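PDB 3C3P: methyltransferase from Geobacter sulfurreducens PCA, which probably transfers methyl groups from S-adenosylmethionine to a hydroxyl oxygen of a substrate, as an O-methyltransferase of the class I, Rossmann-like type. Local coordinates for residues A70-A75 and R98-D103. Numbering follows the deposited sequence.
Sequences ASWWFA and RRMLHD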
# COMPACT_ATOMS: atom_id res chain seq x y z
N ALA A 70 -7.44 12.86 8.20
CA ALA A 70 -6.34 12.36 7.35
C ALA A 70 -5.00 12.82 7.91
O ALA A 70 -4.04 12.05 8.00
CB ALA A 70 -6.51 12.85 5.89
N SER A 71 -4.97 14.07 8.33
CA SER A 71 -3.75 14.69 8.88
C SER A 71 -3.34 14.02 10.17
O SER A 71 -2.16 13.93 10.50
CB SER A 71 -3.97 16.19 9.11
OG SER A 71 -4.31 16.84 7.89
N TRP A 72 -4.33 13.50 10.89
CA TRP A 72 -4.07 12.84 12.15
C TRP A 72 -3.26 11.56 11.87
O TRP A 72 -2.25 11.29 12.53
CB TRP A 72 -5.37 12.58 12.90
CG TRP A 72 -5.14 12.02 14.21
CD1 TRP A 72 -4.87 12.70 15.37
CD2 TRP A 72 -5.11 10.65 14.54
NE1 TRP A 72 -4.69 11.82 16.41
CE2 TRP A 72 -4.82 10.55 15.92
CE3 TRP A 72 -5.30 9.49 13.82
CZ2 TRP A 72 -4.74 9.33 16.57
CZ3 TRP A 72 -5.20 8.27 14.47
CH2 TRP A 72 -4.92 8.21 15.82
N TRP A 73 -3.69 10.81 10.86
CA TRP A 73 -3.02 9.54 10.49
C TRP A 73 -1.62 9.78 9.97
O TRP A 73 -0.66 9.10 10.34
CB TRP A 73 -3.83 8.72 9.47
CG TRP A 73 -5.09 8.16 10.04
CD1 TRP A 73 -6.34 8.69 9.97
CD2 TRP A 73 -5.20 6.97 10.83
NE1 TRP A 73 -7.24 7.89 10.65
CE2 TRP A 73 -6.56 6.84 11.20
CE3 TRP A 73 -4.28 6.03 11.30
CZ2 TRP A 73 -7.02 5.78 11.97
CZ3 TRP A 73 -4.74 4.98 12.07
CH2 TRP A 73 -6.10 4.87 12.40
N PHE A 74 -1.51 10.78 9.11
CA PHE A 74 -0.21 11.15 8.53
C PHE A 74 0.79 11.73 9.56
O PHE A 74 1.99 11.43 9.51
CB PHE A 74 -0.37 12.13 7.36
CG PHE A 74 -1.00 11.53 6.14
CD1 PHE A 74 -0.38 10.47 5.48
CD2 PHE A 74 -2.14 12.08 5.59
CE1 PHE A 74 -0.93 9.91 4.32
CE2 PHE A 74 -2.69 11.53 4.42
CZ PHE A 74 -2.07 10.45 3.79
N ALA A 75 0.29 12.57 10.46
CA ALA A 75 1.15 13.21 11.47
C ALA A 75 1.87 12.20 12.34
O ALA A 75 3.01 12.39 12.76
CB ALA A 75 0.33 14.19 12.35
N ARG A 98 -6.33 21.15 15.28
CA ARG A 98 -5.33 21.83 16.11
C ARG A 98 -5.37 21.25 17.53
O ARG A 98 -4.33 20.92 18.11
CB ARG A 98 -5.55 23.34 16.13
CG ARG A 98 -4.47 24.12 16.89
N ARG A 99 -6.56 21.14 18.06
CA ARG A 99 -6.72 20.61 19.41
C ARG A 99 -6.16 19.21 19.60
O ARG A 99 -5.41 18.95 20.54
CB ARG A 99 -8.19 20.69 19.89
CG ARG A 99 -8.71 22.12 19.96
CD ARG A 99 -10.12 22.21 20.46
NE ARG A 99 -10.56 23.60 20.39
CZ ARG A 99 -11.67 24.10 20.92
NH1 ARG A 99 -12.50 23.36 21.65
NH2 ARG A 99 -11.92 25.37 20.75
N MSE A 100 -6.52 18.30 18.70
CA MSE A 100 -6.06 16.90 18.77
C MSE A 100 -4.57 16.83 18.69
O MSE A 100 -3.91 16.05 19.39
CB MSE A 100 -6.56 16.06 17.60
CG MSE A 100 -8.02 15.76 17.52
SE MSE A 100 -8.18 14.37 16.16
CE MSE A 100 -7.47 15.40 14.69
N LEU A 101 -4.03 17.63 17.80
CA LEU A 101 -2.59 17.62 17.57
C LEU A 101 -1.85 18.27 18.72
O LEU A 101 -0.76 17.85 19.08
CB LEU A 101 -2.25 18.29 16.23
CG LEU A 101 -2.73 17.51 15.00
CD1 LEU A 101 -2.73 18.42 13.76
CD2 LEU A 101 -1.87 16.23 14.78
N HIS A 102 -2.47 19.29 19.30
CA HIS A 102 -1.85 19.97 20.41
C HIS A 102 -1.87 18.97 21.55
O HIS A 102 -0.89 18.82 22.29
CB HIS A 102 -2.60 21.24 20.82
CG HIS A 102 -2.00 21.96 21.99
ND1 HIS A 102 -2.34 21.68 23.30
CD2 HIS A 102 -1.07 22.94 22.05
CE1 HIS A 102 -1.65 22.47 24.11
NE2 HIS A 102 -0.87 23.24 23.37
N ASP A 103 -2.99 18.28 21.66
CA ASP A 103 -3.17 17.33 22.76
C ASP A 103 -2.16 16.20 22.74
O ASP A 103 -1.73 15.76 23.80
CB ASP A 103 -4.60 16.76 22.82
CG ASP A 103 -5.59 17.72 23.41
OD1 ASP A 103 -5.18 18.70 24.06
OD2 ASP A 103 -6.81 17.48 23.27
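Segments 70-75 and 98-103, parts of helices 69-75 and 91-104, come nearest at Trp72 CA and Leu101 CA, 7.4 Å apart. Together they bury 190 Å² between them, and the contact is apolar. One part of it is Met-aromatic. Selenomethionine Met100 places its SE 3.8 Å from Trp72 CD1. The same SE is 4.4 Å from the centroid of the five-membered ring of Trp72. That line runs 38° off the ring normal, so the selenium approaches obliquely. Its methyl group follows: the chain bends at chi3 (-62°), which brings Met100 CE to 3.9 Å from Trp72 CB as well as against CD1. The two side chains cross at about a right angle. Trp72 CG stands anti to the backbone N (chi1 -175°), beside the carbonyl carbon, which presents the pyrrole part of the indole to Met100. At its benzo edge, Trp72 CZ3 sits over the centre of the Trp73 ring, 3.7 Å above its plane, an edge-to-face approach within the same helix. A second, aliphatic part is smaller: one methyl branch of Leu101, CD2, meets Ala75 CB at 3.9 Å. In the Rossmann-like fold these are the helices that follow parallel strands 59-63 and 83-88, successive beta-alpha-beta crossovers packed side by side. Asp65, just past strand 59-63, accepts hydrogen bonds from Ala70 N and Ser71 OG near the start of the first helix. Val24 of helix 23-34 touches both Trp72 and Met100, whereas Ala75 and Leu101 both rest on Val110 of edge strand 110-114, so the interface is wedged between that helix and the sheet.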